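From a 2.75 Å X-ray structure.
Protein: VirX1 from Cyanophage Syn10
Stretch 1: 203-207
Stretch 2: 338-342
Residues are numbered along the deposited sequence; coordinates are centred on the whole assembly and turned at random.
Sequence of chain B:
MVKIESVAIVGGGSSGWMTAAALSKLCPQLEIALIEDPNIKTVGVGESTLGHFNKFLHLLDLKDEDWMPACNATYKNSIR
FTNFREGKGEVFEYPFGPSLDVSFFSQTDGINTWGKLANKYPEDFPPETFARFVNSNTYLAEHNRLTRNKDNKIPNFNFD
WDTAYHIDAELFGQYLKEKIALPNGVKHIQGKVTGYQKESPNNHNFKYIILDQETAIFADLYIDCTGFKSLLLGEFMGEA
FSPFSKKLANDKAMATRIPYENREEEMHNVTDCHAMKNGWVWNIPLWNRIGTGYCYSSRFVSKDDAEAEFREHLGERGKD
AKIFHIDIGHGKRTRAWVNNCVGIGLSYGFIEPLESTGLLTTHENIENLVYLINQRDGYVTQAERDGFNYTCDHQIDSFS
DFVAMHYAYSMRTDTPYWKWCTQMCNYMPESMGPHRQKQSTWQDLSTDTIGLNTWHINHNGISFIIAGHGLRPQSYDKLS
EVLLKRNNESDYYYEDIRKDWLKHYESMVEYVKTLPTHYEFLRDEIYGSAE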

ATOM      1  N   ASN B 203     -18.327  34.568  -2.756  1.00 62.67           N
ATOM      2  CA  ASN B 203     -18.393  33.852  -1.449  1.00 61.42           C
ATOM      3  C   ASN B 203     -19.694  33.035  -1.402  1.00 62.92           C
ATOM      4  O   ASN B 203     -20.754  33.639  -1.113  1.00 62.31           O
ATOM      5  CB  ASN B 203     -18.262  34.794  -0.253  1.00 60.32           C
ATOM      6  CG  ASN B 203     -18.207  34.049   1.073  1.00 59.51           C
ATOM      7  OD1 ASN B 203     -18.296  32.816   1.133  1.00 61.01           O
ATOM      8  ND2 ASN B 203     -18.140  34.782   2.166  1.00 58.87           N
ATOM      9  N   HIS B 204     -19.598  31.717  -1.615  1.00 65.60           N
ATOM     10  CA  HIS B 204     -20.752  30.792  -1.695  1.00 68.49           C
ATOM     11  C   HIS B 204     -21.220  30.267  -0.335  1.00 68.31           C
ATOM     12  O   HIS B 204     -22.001  29.320  -0.340  1.00 69.38           O
ATOM     13  CB  HIS B 204     -20.432  29.639  -2.646  1.00 70.80           C
ATOM     14  CG  HIS B 204     -20.199  30.097  -4.040  1.00 72.04           C
ATOM     15  ND1 HIS B 204     -18.940  30.440  -4.495  1.00 72.57           N
ATOM     16  CD2 HIS B 204     -21.045  30.277  -5.066  1.00 72.63           C
ATOM     17  CE1 HIS B 204     -19.007  30.795  -5.750  1.00 74.71           C
ATOM     18  NE2 HIS B 204     -20.295  30.697  -6.131  1.00 78.25           N
ATOM     19  N   ASN B 205     -20.784  30.843   0.782  1.00 68.26           N
ATOM     20  CA  ASN B 205     -21.346  30.504   2.118  1.00 67.49           C
ATOM     21  C   ASN B 205     -22.771  31.065   2.204  1.00 66.49           C
ATOM     22  O   ASN B 205     -22.997  32.169   1.701  1.00 67.08           O
ATOM     23  CB  ASN B 205     -20.506  31.045   3.274  1.00 68.58           C
ATOM     24  CG  ASN B 205     -19.182  30.326   3.405  1.00 67.92           C
ATOM     25  OD1 ASN B 205     -19.162  29.144   3.724  1.00 70.14           O
ATOM     26  ND2 ASN B 205     -18.072  31.008   3.123  1.00 67.09           N
ATOM     27  N   PHE B 206     -23.702  30.327   2.798  1.00 63.90           N
ATOM     28  CA  PHE B 206     -25.035  30.855   3.175  1.00 62.69           C
ATOM     29  C   PHE B 206     -24.796  32.012   4.134  1.00 64.12           C
ATOM     30  O   PHE B 206     -24.083  31.825   5.107  1.00 63.66           O
ATOM     31  CB  PHE B 206     -25.905  29.806   3.868  1.00 61.79           C
ATOM     32  CG  PHE B 206     -26.285  28.603   3.043  1.00 59.72           C
ATOM     33  CD1 PHE B 206     -26.672  28.736   1.718  1.00 60.02           C
ATOM     34  CD2 PHE B 206     -26.290  27.340   3.611  1.00 58.61           C
ATOM     35  CE1 PHE B 206     -27.030  27.628   0.974  1.00 60.43           C
ATOM     36  CE2 PHE B 206     -26.636  26.228   2.863  1.00 58.83           C
ATOM     37  CZ  PHE B 206     -27.023  26.376   1.551  1.00 59.73           C
ATOM     38  N   LYS B 207     -25.323  33.188   3.828  1.00 67.99           N
ATOM     39  CA  LYS B 207     -25.377  34.331   4.772  1.00 69.62           C
ATOM     40  C   LYS B 207     -26.541  34.077   5.731  1.00 69.47           C
ATOM     41  O   LYS B 207     -26.424  34.393   6.926  1.00 69.57           O
ATOM     42  CB  LYS B 207     -25.504  35.639   3.990  1.00 72.70           C
ATOM     43  CG  LYS B 207     -25.530  36.905   4.835  1.00 75.28           C
ATOM     44  CD  LYS B 207     -26.349  38.049   4.228  1.00 77.39           C
ATOM     45  CE  LYS B 207     -25.661  38.850   3.144  1.00 80.46           C
ATOM     46  NZ  LYS B 207     -25.297  40.194   3.646  1.00 83.59           N
ATOM     47  N   VAL B 338     -19.577  21.233   2.185  1.00 55.84           N
ATOM     48  CA  VAL B 338     -19.373  22.231   1.097  1.00 59.03           C
ATOM     49  C   VAL B 338     -19.674  23.609   1.682  1.00 61.41           C
ATOM     50  O   VAL B 338     -20.791  23.786   2.219  1.00 64.83           O
ATOM     51  CB  VAL B 338     -20.287  21.928  -0.104  1.00 58.38           C
ATOM     52  CG1 VAL B 338     -20.214  23.014  -1.160  1.00 57.00           C
ATOM     53  CG2 VAL B 338     -19.981  20.574  -0.701  1.00 58.76           C
ATOM     54  N   ASN B 339     -18.735  24.546   1.565  1.00 61.77           N
ATOM     55  CA  ASN B 339     -18.805  25.862   2.244  1.00 61.29           C
ATOM     56  C   ASN B 339     -19.255  25.613   3.679  1.00 59.69           C
ATOM     57  O   ASN B 339     -18.687  24.681   4.289  1.00 59.80           O
ATOM     58  CB  ASN B 339     -19.679  26.819   1.436  1.00 62.06           C
ATOM     59  CG  ASN B 339     -19.056  27.082   0.093  1.00 63.40           C
ATOM     60  OD1 ASN B 339     -19.624  26.743  -0.928  1.00 66.29           O
ATOM     61  ND2 ASN B 339     -17.847  27.615   0.103  1.00 65.89           N
ATOM     62  N   ASN B 340     -20.265  26.348   4.158  1.00 60.52           N
ATOM     63  CA  ASN B 340     -20.719  26.328   5.569  1.00 61.76           C
ATOM     64  C   ASN B 340     -21.972  25.450   5.705  1.00 61.21           C
ATOM     65  O   ASN B 340     -22.817  25.773   6.555  1.00 63.13           O
ATOM     66  CB  ASN B 340     -20.935  27.752   6.091  1.00 61.61           C
ATOM     67  CG  ASN B 340     -22.067  28.483   5.416  1.00 61.72           C
ATOM     68  OD1 ASN B 340     -22.387  28.225   4.255  1.00 61.83           O
ATOM     69  ND2 ASN B 340     -22.696  29.388   6.150  1.00 63.66           N
ATOM     70  N   CYS B 341     -22.057  24.370   4.924  1.00 60.01           N
ATOM     71  CA  CYS B 341     -23.192  23.409   4.919  1.00 60.06           C
ATOM     72  C   CYS B 341     -22.650  21.972   4.915  1.00 60.76           C
ATOM     73  O   CYS B 341     -21.739  21.697   4.106  1.00 61.85           O
ATOM     74  CB  CYS B 341     -24.088  23.648   3.714  1.00 61.13           C
ATOM     75  SG  CYS B 341     -25.194  22.254   3.350  1.00 63.19           S
ATOM     76  N   VAL B 342     -23.188  21.099   5.782  1.00 61.63           N
ATOM     77  CA  VAL B 342     -22.805  19.659   5.908  1.00 61.29           C
ATOM     78  C   VAL B 342     -24.030  18.792   5.653  1.00 59.54           C
ATOM     79  O   VAL B 342     -25.038  19.022   6.322  1.00 59.74           O
ATOM     80  CB  VAL B 342     -22.237  19.319   7.299  1.00 62.10           C
ATOM     81  CG1 VAL B 342     -21.705  17.899   7.355  1.00 61.91           C
ATOM     82  CG2 VAL B 342     -21.158  20.290   7.720  1.00 63.68           C
TER

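Val338 opens the second stretch without touching the first, but its backbone takes part in closing the turn that follows. It begins a type II' beta turn that ends at Cys341, closed by two hydrogen bonds: Val338 N to Cys341 O at 2.9 Å and Cys341 N to Val338 O at 3.0 Å. The two residues at the tip of this turn, Asn339 and Asn340, both direct their CA-to-CB bonds toward the first stretch.

Asn339 holds the positive phi (44°) that a type II' turn requires at this position. Its CA lies 5.3 Å from the CA of Asn205, the closest pair of CA atoms across the contact. The contacts here are packing contacts: Asn205 OD1 sits 3.3 Å from Asn339 CB, and Asn339 OD1 lies 3.5 Å from His204 CB.

Asn340, with chi1 in the p well, makes both hydrogen bonds between the stretches. Its carboxamide pairs with the backbone of Phe206 through both of its ends: Phe206 N donates to Asn340 OD1 at 2.9 Å, and Asn340 ND2 donates to Phe206 O at 3.0 Å. The side chain thus satisfies the donor and the acceptor of a single residue, much as a neighbouring strand might. Asn205 OD1 also comes within 3.0 Å of Asn340 N, but the angle is too poor for a hydrogen bond. Within the first stretch, Asn203 OD1 accepts from the backbone Asn205 N (3.2 Å) and from the side-chain Asn205 ND2 (2.7 Å).

At Cys341 the strand begins and the contact turns apolar. Cys341 CB packs 3.7 Å from Phe206 CE2, approaching the ring obliquely, and both residues are buried. Phe206 therefore meets the turn in two ways, by its backbone at Asn340 and by its ring at Cys341. Val342, the next residue along the strand, is already beyond reach of the first stretch.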